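Local atomic coordinates of magnesium-protoporphyrin O-methyltransferase (Synechocystis sp., PDB entry 4QDJ), a protein that transfers a methyl group from S-adenosylmethionine to magnesium-protoporphyrin IX, giving its 13-monomethyl ester, a step of chlorophyll biosynthesis. Residues Asp8-Val12 against His139-Glu144; Trp54-Asp58 against Ala210-Met214; Lys127-Cys133 against Leu155-Ile161. All coordinates share one frame; numbering follows the deposited sequence.

Contact 1: residues Asp8-Val12 against His139-Glu144; sequences DKTIV and HYPTEE. With SAM (S-adenosylmethionine), chain B.
Val12, Lys9 and Asp8 of helix 8-16 rest on Tyr140 and its neighbours, just before helix 142-155. The packing is mostly apolar. Val12 CG2 lies 3.9 Å from His139 CB, and the two side chains cross at about a right angle. Val12 CG1 is anti to the backbone N (chi1 176°). That places this methyl obliquely against the His139 ring and 3.4 Å from C8 of the SAM adenine. His139 NE2 makes a van der Waals approach to SAM C5' at 3.7 Å, and the SAM methyl carbon CE lies at the edge of the imidazole. Lys9 CG sits 3.7 Å from Tyr140 OH, and the extended lysine chain crosses the tyrosine side chain at about a right angle. Asp8 CB meets Tyr140 CE1 at 4.0 Å. Pro141, the N-cap residue of helix 142-155, brings CD up to Asp8 OD2.

The main polar contact runs to the cofactor. Tyr140 OH donates a 2.6 Å hydrogen bond to SAM N7, and N7 lies in the plane of the phenol ring. Lys9 NZ stays 4.1 Å from Glu144 OE2, beyond a salt bridge. Lys9 NZ instead forms a salt bridge with Asp120, whose other carboxylate oxygen hydrogen-bonds SAM.

No hydrogen bond joins the two segments directly. They meet through van der Waals packing and a shared ligand, so the seating of helix 8-16 is probably coupled to the bound cofactor.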
loop_
_atom_site.group_PDB
_atom_site.type_symbol
_atom_site.label_atom_id
_atom_site.label_comp_id
_atom_site.label_asym_id
_atom_site.label_seq_id
_atom_site.Cartn_x
_atom_site.Cartn_y
_atom_site.Cartn_z
ATOM N N ASP A 8 13.985 -11.586 -3.583
ATOM C CA ASP A 8 13.077 -10.614 -4.189
ATOM C C ASP A 8 12.962 -9.318 -3.389
ATOM O O ASP A 8 12.954 -8.232 -3.963
ATOM C CB ASP A 8 11.693 -11.231 -4.405
ATOM C CG ASP A 8 11.727 -12.418 -5.347
ATOM O OD1 ASP A 8 12.726 -12.564 -6.084
ATOM O OD2 ASP A 8 10.754 -13.201 -5.357
ATOM N N LYS A 9 12.883 -9.441 -2.066
ATOM C CA LYS A 9 12.779 -8.275 -1.194
ATOM C C LYS A 9 13.974 -7.341 -1.341
ATOM O O LYS A 9 13.816 -6.121 -1.349
ATOM C CB LYS A 9 12.633 -8.701 0.268
ATOM C CG LYS A 9 11.277 -9.278 0.614
ATOM C CD LYS A 9 11.230 -9.719 2.065
ATOM C CE LYS A 9 9.875 -10.308 2.419
ATOM N NZ LYS A 9 9.842 -10.790 3.823
ATOM N N THR A 10 15.167 -7.915 -1.459
ATOM C CA THR A 10 16.380 -7.118 -1.602
ATOM C C THR A 10 16.398 -6.389 -2.939
ATOM O O THR A 10 16.757 -5.214 -3.007
ATOM C CB THR A 10 17.647 -7.985 -1.469
ATOM O OG1 THR A 10 17.637 -8.649 -0.198
ATOM C CG2 THR A 10 18.899 -7.128 -1.578
ATOM N N ILE A 11 16.001 -7.090 -3.997
ATOM C CA ILE A 11 15.937 -6.499 -5.328
ATOM C C ILE A 11 14.974 -5.315 -5.344
ATOM O O ILE A 11 15.295 -4.244 -5.858
ATOM C CB ILE A 11 15.500 -7.531 -6.386
ATOM C CG1 ILE A 11 16.524 -8.665 -6.481
ATOM C CG2 ILE A 11 15.325 -6.867 -7.742
ATOM C CD1 ILE A 11 16.171 -9.725 -7.503
ATOM N N VAL A 12 13.795 -5.509 -4.764
ATOM C CA VAL A 12 12.797 -4.450 -4.705
ATOM C C VAL A 12 13.270 -3.289 -3.830
ATOM O O VAL A 12 13.164 -2.129 -4.224
ATOM C CB VAL A 12 11.439 -4.979 -4.205
ATOM C CG1 VAL A 12 10.445 -3.840 -4.063
ATOM C CG2 VAL A 12 10.906 -6.036 -5.162
ATOM N N HIS A 139 4.935 -6.706 -6.793
ATOM C CA HIS A 139 6.377 -6.942 -6.849
ATOM C C HIS A 139 6.779 -8.365 -6.469
ATOM O O HIS A 139 7.967 -8.690 -6.445
ATOM C CB HIS A 139 7.113 -5.949 -5.948
ATOM C CG HIS A 139 6.903 -4.520 -6.334
ATOM N ND1 HIS A 139 7.433 -3.976 -7.484
ATOM C CD2 HIS A 139 6.222 -3.521 -5.724
ATOM C CE1 HIS A 139 7.086 -2.703 -7.566
ATOM N NE2 HIS A 139 6.352 -2.403 -6.510
ATOM N N TYR A 140 5.796 -9.211 -6.177
ATOM C CA TYR A 140 6.081 -10.559 -5.692
ATOM C C TYR A 140 5.223 -11.622 -6.371
ATOM O O TYR A 140 4.074 -11.364 -6.719
ATOM C CB TYR A 140 5.890 -10.615 -4.174
ATOM C CG TYR A 140 6.771 -9.639 -3.434
ATOM C CD1 TYR A 140 8.082 -9.965 -3.115
ATOM C CD2 TYR A 140 6.300 -8.382 -3.070
ATOM C CE1 TYR A 140 8.897 -9.074 -2.447
ATOM C CE2 TYR A 140 7.109 -7.483 -2.402
ATOM C CZ TYR A 140 8.407 -7.835 -2.092
ATOM O OH TYR A 140 9.219 -6.945 -1.426
ATOM N N PRO A 141 5.788 -12.826 -6.566
ATOM C CA PRO A 141 5.009 -13.946 -7.106
ATOM C C PRO A 141 3.934 -14.384 -6.116
ATOM O O PRO A 141 4.036 -14.065 -4.932
ATOM C CB PRO A 141 6.059 -15.047 -7.287
ATOM C CG PRO A 141 7.145 -14.700 -6.325
ATOM C CD PRO A 141 7.183 -13.202 -6.282
ATOM N N THR A 142 2.927 -15.107 -6.599
ATOM C CA THR A 142 1.755 -15.451 -5.795
ATOM C C THR A 142 2.087 -16.177 -4.487
ATOM O O THR A 142 1.470 -15.911 -3.454
ATOM C CB THR A 142 0.744 -16.285 -6.611
ATOM O OG1 THR A 142 0.403 -15.581 -7.811
ATOM C CG2 THR A 142 -0.522 -16.536 -5.805
ATOM N N GLU A 143 3.063 -17.079 -4.533
ATOM C CA GLU A 143 3.473 -17.825 -3.344
ATOM C C GLU A 143 3.960 -16.899 -2.232
ATOM O O GLU A 143 3.587 -17.057 -1.069
ATOM C CB GLU A 143 4.560 -18.845 -3.694
ATOM N N GLU A 144 4.791 -15.928 -2.596
ATOM C CA GLU A 144 5.302 -14.972 -1.623
ATOM C C GLU A 144 4.217 -13.984 -1.212
ATOM O O GLU A 144 4.136 -13.583 -0.049
ATOM C CB GLU A 144 6.524 -14.234 -2.178
ATOM C CG GLU A 144 7.088 -13.166 -1.250
ATOM C CD GLU A 144 7.575 -13.723 0.078
ATOM O OE1 GLU A 144 7.894 -14.929 0.147
ATOM O OE2 GLU A 144 7.637 -12.949 1.055
HETATM N N SAM B . 1.477 1.745 -1.266
HETATM C CA SAM B . 2.087 2.959 -1.804
HETATM C C SAM B . 1.099 3.719 -2.679
HETATM O O SAM B . 0.178 3.130 -3.248
HETATM O OXT SAM B . 1.199 4.936 -2.830
HETATM C CB SAM B . 3.381 2.670 -2.566
HETATM C CG SAM B . 3.288 1.720 -3.759
HETATM S SD SAM B . 4.881 1.545 -4.616
HETATM C CE SAM B . 4.363 0.911 -6.230
HETATM C "C5'" SAM B . 5.490 0.017 -3.875
HETATM C "C4'" SAM B . 6.157 0.270 -2.531
HETATM O "O4'" SAM B . 6.169 -0.937 -1.799
HETATM C "C3'" SAM B . 7.603 0.731 -2.658
HETATM O "O3'" SAM B . 7.771 1.920 -1.922
HETATM C "C2'" SAM B . 8.412 -0.380 -2.019
HETATM O "O2'" SAM B . 9.531 0.112 -1.316
HETATM C "C1'" SAM B . 7.387 -1.020 -1.099
HETATM N N9 SAM B . 7.688 -2.418 -0.763
HETATM C C8 SAM B . 8.053 -3.422 -1.618
HETATM N N7 SAM B . 8.233 -4.549 -0.892
HETATM C C5 SAM B . 7.984 -4.272 0.408
HETATM C C6 SAM B . 8.019 -5.048 1.556
HETATM N N6 SAM B . 8.352 -6.335 1.486
HETATM N N1 SAM B . 7.710 -4.472 2.769
HETATM C C2 SAM B . 7.364 -3.138 2.840
HETATM N N3 SAM B . 7.335 -2.370 1.695
HETATM C C4 SAM B . 7.637 -2.934 0.501
#

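Contact 2: residues Trp54-Asp58 against Ala210-Met214; sequences WLVAD and ARTGM
The end of helix 35-58 runs roughly antiparallel to strand 207-216, with the axes of segments 54-58 and 210-214 at 147° and 11.9 Å apart. Trp54 and Arg211 meet between them. The arginine lies along one face of the indole, and the two side chains run past each other in opposite directions. Arg211 CD sits over the five-membered ring of Trp54, 3.9 Å from its centroid, as a CH-pi contact. The guanidinium follows as an offset cation-pi stack, its plane 18° from that of the indole. A bend at chi3 (-70°) turns this group back over Trp54 CB. At the far edge of the indole, Trp54 CZ2 abuts Thr212 C at 3.5 Å, near the ring plane.

Two of the guanidinium nitrogens bond to the helix. Arg211 NH1 donates to Trp54 O at 3.1 Å, tilted from the carbonyl plane. Arg211 NH2 makes a 3.0 Å salt bridge to Asp58 OD2, on the syn side of the carboxylate.

Around the pair, Glu226 of strand 221-229 is a further salt-bridge partner of Arg211 NH2, while Arg159 of strand 159-164 also binds Asp58. Trp54 reaches Ile224 of strand 221-229, so the helix end packs across the sheet margin formed by strands 221-229 and 207-216.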
loop_
_atom_site.group_PDB
_atom_site.type_symbol
_atom_site.label_atom_id
_atom_site.label_comp_id
_atom_site.label_asym_id
_atom_site.label_seq_id
_atom_site.Cartn_x
_atom_site.Cartn_y
_atom_site.Cartn_z
ATOM N N TRP A 54 -13.792 5.144 0.834
ATOM C CA TRP A 54 -14.380 4.024 1.568
ATOM C C TRP A 54 -14.316 4.285 3.064
ATOM O O TRP A 54 -15.308 4.133 3.780
ATOM C CB TRP A 54 -13.620 2.727 1.287
ATOM C CG TRP A 54 -13.987 2.016 0.028
ATOM C CD1 TRP A 54 -15.017 2.304 -0.820
ATOM C CD2 TRP A 54 -13.314 0.881 -0.527
ATOM N NE1 TRP A 54 -15.023 1.418 -1.873
ATOM C CE2 TRP A 54 -13.987 0.536 -1.716
ATOM C CE3 TRP A 54 -12.203 0.127 -0.134
ATOM C CZ2 TRP A 54 -13.586 -0.536 -2.514
ATOM C CZ3 TRP A 54 -11.807 -0.935 -0.927
ATOM C CH2 TRP A 54 -12.498 -1.257 -2.103
ATOM N N LEU A 55 -13.132 4.671 3.528
ATOM C CA LEU A 55 -12.879 4.824 4.957
ATOM C C LEU A 55 -13.617 6.024 5.540
ATOM O O LEU A 55 -14.114 5.971 6.664
ATOM C CB LEU A 55 -11.373 4.909 5.236
ATOM C CG LEU A 55 -10.666 3.578 5.535
ATOM C CD1 LEU A 55 -10.919 2.545 4.449
ATOM C CD2 LEU A 55 -9.169 3.784 5.736
ATOM N N VAL A 56 -13.697 7.100 4.765
ATOM C CA VAL A 56 -14.453 8.280 5.164
ATOM C C VAL A 56 -15.944 7.957 5.260
ATOM O O VAL A 56 -16.630 8.403 6.185
ATOM C CB VAL A 56 -14.220 9.444 4.173
ATOM C CG1 VAL A 56 -15.283 10.513 4.332
ATOM C CG2 VAL A 56 -12.824 10.027 4.363
ATOM N N ALA A 57 -16.435 7.163 4.314
ATOM C CA ALA A 57 -17.856 6.822 4.257
ATOM C C ALA A 57 -18.333 6.041 5.482
ATOM O O ALA A 57 -19.503 6.116 5.855
ATOM C CB ALA A 57 -18.168 6.051 2.978
ATOM N N ASP A 58 -17.426 5.296 6.108
ATOM C CA ASP A 58 -17.779 4.484 7.270
ATOM C C ASP A 58 -18.105 5.330 8.502
ATOM O O ASP A 58 -18.830 4.885 9.391
ATOM C CB ASP A 58 -16.668 3.483 7.597
ATOM C CG ASP A 58 -16.473 2.449 6.506
ATOM O OD1 ASP A 58 -17.401 2.252 5.692
ATOM O OD2 ASP A 58 -15.391 1.827 6.467
ATOM N N ALA A 210 -15.826 -7.641 1.359
ATOM C CA ALA A 210 -16.881 -6.642 1.471
ATOM C C ALA A 210 -16.905 -5.800 0.199
ATOM O O ALA A 210 -17.255 -6.300 -0.868
ATOM C CB ALA A 210 -16.661 -5.770 2.695
ATOM N N ARG A 211 -16.518 -4.532 0.299
ATOM C CA ARG A 211 -16.460 -3.688 -0.891
ATOM C C ARG A 211 -15.312 -4.095 -1.806
ATOM O O ARG A 211 -14.309 -4.652 -1.358
ATOM C CB ARG A 211 -16.346 -2.207 -0.517
ATOM C CG ARG A 211 -17.610 -1.650 0.115
ATOM C CD ARG A 211 -17.413 -0.242 0.650
ATOM N NE ARG A 211 -16.548 -0.236 1.825
ATOM C CZ ARG A 211 -16.401 0.799 2.646
ATOM N NH1 ARG A 211 -17.065 1.926 2.430
ATOM N NH2 ARG A 211 -15.587 0.702 3.689
ATOM N N THR A 212 -15.479 -3.843 -3.099
ATOM C CA THR A 212 -14.386 -4.011 -4.047
ATOM C C THR A 212 -14.369 -2.824 -4.988
ATOM O O THR A 212 -15.344 -2.077 -5.084
ATOM C CB THR A 212 -14.490 -5.310 -4.888
ATOM O OG1 THR A 212 -15.492 -5.163 -5.902
ATOM C CG2 THR A 212 -14.814 -6.514 -4.021
ATOM N N GLY A 213 -13.250 -2.651 -5.675
ATOM C CA GLY A 213 -13.105 -1.565 -6.617
ATOM C C GLY A 213 -12.191 -1.975 -7.746
ATOM O O GLY A 213 -11.609 -3.060 -7.732
ATOM N N MET A 214 -12.066 -1.098 -8.731
ATOM C CA MET A 214 -11.212 -1.372 -9.871
ATOM C C MET A 214 -10.803 -0.073 -10.533
ATOM O O MET A 214 -11.649 0.723 -10.935
ATOM C CB MET A 214 -11.933 -2.264 -10.881
ATOM C CG MET A 214 -11.097 -2.601 -12.105
ATOM S SD MET A 214 -9.706 -3.678 -11.707
ATOM C CE MET A 214 -8.732 -3.550 -13.204
#

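Contact 3: residues Lys127-Cys133 against Leu155-Ile161; sequences KYDTVIC and LADRRLI
Val131 fits between Ala156 and Leu160 in a right-handed beta-alpha-beta unit of the Rossmann-like methyltransferase fold. Strands 130-133 and 159-164 run parallel, and helix 142-155 links them. Val131 CG2 drops into the hollow beside Ala156 CB, 3.7 Å away. Leu155 CB borders the same methyl. The other branch, Val131 CG1, meets Leu160 CD1 at 3.8 Å, and Leu152 of the helix touches both Val131 and Leu160. On the other face Ile132 and Ile161 lie side by side, pointing the same way, and Leu55 of helix 35-58 packs on both.

A beta bulge shifts the register between Tyr128 and Thr130. There Asp129 O accepts from both Arg158 N and Arg159 N. The Asp129 carboxylate (chi1 175°) lies alongside the Arg158 guanidinium, which grips it side-on. Asp129 OD2 takes a nearly straight bond from Arg158 NE (3.0 Å, 172°). Asp129 OD1 accepts from Arg158 NH2 and Thr130 OG1. A leucine in place of Asp129 would probably leave the Arg158 charge without this mate and the Thr130 hydroxyl without its acceptor. Arg159 NH1 forms a salt bridge with Asp58 of helix 35-58. Arg159 NE and NH2 both point at Thr130 OG1, 2.9 Å from NE and 3.1 Å from NH2, with the oxygen in the guanidinium plane.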
loop_
_atom_site.group_PDB
_atom_site.type_symbol
_atom_site.label_atom_id
_atom_site.label_comp_id
_atom_site.label_asym_id
_atom_site.label_seq_id
_atom_site.Cartn_x
_atom_site.Cartn_y
_atom_site.Cartn_z
ATOM N N LYS A 127 -1.179 -4.774 16.610
ATOM C CA LYS A 127 -2.530 -4.998 16.106
ATOM C C LYS A 127 -3.189 -3.687 15.689
ATOM O O LYS A 127 -3.031 -2.660 16.353
ATOM C CB LYS A 127 -3.385 -5.699 17.165
ATOM C CG LYS A 127 -2.889 -7.083 17.568
ATOM C CD LYS A 127 -3.020 -8.082 16.428
ATOM C CE LYS A 127 -2.627 -9.484 16.871
ATOM N NZ LYS A 127 -1.206 -9.555 17.306
ATOM N N TYR A 128 -3.933 -3.735 14.589
ATOM C CA TYR A 128 -4.602 -2.562 14.039
ATOM C C TYR A 128 -6.046 -2.904 13.719
ATOM O O TYR A 128 -6.369 -4.062 13.467
ATOM C CB TYR A 128 -3.911 -2.125 12.747
ATOM C CG TYR A 128 -2.458 -1.764 12.914
ATOM C CD1 TYR A 128 -1.465 -2.733 12.836
ATOM C CD2 TYR A 128 -2.076 -0.449 13.144
ATOM C CE1 TYR A 128 -0.133 -2.400 12.992
ATOM C CE2 TYR A 128 -0.752 -0.109 13.299
ATOM C CZ TYR A 128 0.216 -1.084 13.221
ATOM O OH TYR A 128 1.537 -0.736 13.377
ATOM N N ASP A 129 -6.917 -1.901 13.713
ATOM C CA ASP A 129 -8.273 -2.116 13.226
ATOM C C ASP A 129 -8.218 -2.451 11.744
ATOM O O ASP A 129 -8.795 -3.442 11.294
ATOM C CB ASP A 129 -9.146 -0.878 13.432
ATOM C CG ASP A 129 -10.529 -1.038 12.821
ATOM O OD1 ASP A 129 -10.693 -0.753 11.613
ATOM O OD2 ASP A 129 -11.455 -1.456 13.545
ATOM N N THR A 130 -7.509 -1.613 10.994
ATOM C CA THR A 130 -7.450 -1.732 9.545
ATOM C C THR A 130 -6.007 -1.776 9.057
ATOM O O THR A 130 -5.181 -0.952 9.448
ATOM C CB THR A 130 -8.191 -0.553 8.875
ATOM O OG1 THR A 130 -9.592 -0.651 9.159
ATOM C CG2 THR A 130 -7.985 -0.560 7.369
ATOM N N VAL A 131 -5.710 -2.758 8.214
ATOM C CA VAL A 131 -4.403 -2.863 7.582
ATOM C C VAL A 131 -4.587 -2.688 6.080
ATOM O O VAL A 131 -5.489 -3.280 5.486
ATOM C CB VAL A 131 -3.737 -4.221 7.887
ATOM C CG1 VAL A 131 -2.397 -4.336 7.176
ATOM C CG2 VAL A 131 -3.562 -4.393 9.388
ATOM N N ILE A 132 -3.749 -1.854 5.474
ATOM C CA ILE A 132 -3.873 -1.550 4.053
ATOM C C ILE A 132 -2.553 -1.786 3.328
ATOM O O ILE A 132 -1.493 -1.386 3.804
ATOM C CB ILE A 132 -4.321 -0.089 3.826
ATOM C CG1 ILE A 132 -5.569 0.227 4.654
ATOM C CG2 ILE A 132 -4.576 0.170 2.344
ATOM C CD1 ILE A 132 -6.014 1.671 4.551
ATOM N N CYS A 133 -2.625 -2.437 2.173
ATOM C CA CYS A 133 -1.442 -2.700 1.365
ATOM C C CYS A 133 -1.780 -2.481 -0.105
ATOM O O CYS A 133 -2.358 -3.355 -0.752
ATOM C CB CYS A 133 -0.956 -4.130 1.603
ATOM S SG CYS A 133 0.610 -4.540 0.821
ATOM N N LEU A 155 -2.168 -9.027 11.569
ATOM C CA LEU A 155 -2.073 -7.718 12.206
ATOM C C LEU A 155 -3.427 -7.024 12.251
ATOM O O LEU A 155 -3.606 -6.043 12.972
ATOM C CB LEU A 155 -1.081 -6.828 11.452
ATOM C CG LEU A 155 0.291 -7.418 11.123
ATOM C CD1 LEU A 155 1.128 -6.400 10.361
ATOM C CD2 LEU A 155 1.006 -7.875 12.388
ATOM N N ALA A 156 -4.378 -7.534 11.475
ATOM C CA ALA A 156 -5.669 -6.873 11.309
ATOM C C ALA A 156 -6.746 -7.434 12.229
ATOM O O ALA A 156 -7.196 -8.566 12.054
ATOM C CB ALA A 156 -6.122 -6.960 9.856
ATOM N N ASP A 157 -7.165 -6.628 13.201
ATOM C CA ASP A 157 -8.251 -7.013 14.094
ATOM C C ASP A 157 -9.569 -7.151 13.341
ATOM O O ASP A 157 -10.386 -8.016 13.660
ATOM C CB ASP A 157 -8.417 -5.993 15.222
ATOM C CG ASP A 157 -7.313 -6.077 16.257
ATOM O OD1 ASP A 157 -6.661 -7.138 16.353
ATOM O OD2 ASP A 157 -7.106 -5.082 16.983
ATOM N N ARG A 158 -9.779 -6.298 12.343
ATOM C CA ARG A 158 -11.072 -6.252 11.670
ATOM C C ARG A 158 -11.009 -6.248 10.144
ATOM O O ARG A 158 -11.786 -6.940 9.487
ATOM C CB ARG A 158 -11.878 -5.041 12.151
ATOM C CG ARG A 158 -13.328 -5.053 11.698
ATOM C CD ARG A 158 -14.082 -3.847 12.231
ATOM N NE ARG A 158 -13.516 -2.599 11.731
ATOM C CZ ARG A 158 -13.896 -2.005 10.605
ATOM N NH1 ARG A 158 -14.850 -2.544 9.857
ATOM N NH2 ARG A 158 -13.324 -0.871 10.226
ATOM N N ARG A 159 -10.092 -5.474 9.575
ATOM C CA ARG A 159 -10.146 -5.213 8.143
ATOM C C ARG A 159 -8.785 -5.193 7.451
ATOM O O ARG A 159 -7.817 -4.637 7.969
ATOM C CB ARG A 159 -10.895 -3.900 7.884
ATOM C CG ARG A 159 -10.901 -3.457 6.433
ATOM C CD ARG A 159 -11.845 -2.289 6.213
ATOM N NE ARG A 159 -11.552 -1.166 7.097
ATOM C CZ ARG A 159 -12.227 -0.021 7.099
ATOM N NH1 ARG A 159 -13.240 0.154 6.258
ATOM N NH2 ARG A 159 -11.895 0.947 7.942
ATOM N N LEU A 160 -8.732 -5.812 6.275
ATOM C CA LEU A 160 -7.548 -5.793 5.428
ATOM C C LEU A 160 -7.945 -5.322 4.032
ATOM O O LEU A 160 -8.841 -5.889 3.411
ATOM C CB LEU A 160 -6.924 -7.189 5.361
ATOM C CG LEU A 160 -5.692 -7.389 4.472
ATOM C CD1 LEU A 160 -4.577 -6.422 4.853
ATOM C CD2 LEU A 160 -5.209 -8.831 4.560
ATOM N N ILE A 161 -7.290 -4.271 3.548
ATOM C CA ILE A 161 -7.550 -3.766 2.206
ATOM C C ILE A 161 -6.311 -3.970 1.342
ATOM O O ILE A 161 -5.212 -3.587 1.735
ATOM C CB ILE A 161 -7.934 -2.276 2.232
ATOM C CG1 ILE A 161 -9.273 -2.093 2.950
ATOM C CG2 ILE A 161 -8.006 -1.710 0.820
ATOM C CD1 ILE A 161 -9.594 -0.654 3.284
#

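In the fold
From the N terminus, helix 8-16 comes first, and contact 1 closes a long loop when the chain reaches residues 139-144. Helix 35-58 opens contact 2, which closes only at strand 207-216, so contacts 1 and 2 cross. Contact 3 opens at residues 127-133, before contact 1 closes, and closes at 155-161. It therefore crosses contact 1 and is nested inside contact 2. Helix 142-155 leads from contact 1 to the second strand of contact 3. Contacts 2 and 3 touch through the Asp58-Arg159 salt bridge and Leu55 on Ile161. Contacts 1 and 2 lie on opposite sides of the chain's centre, with centres 27 Å apart.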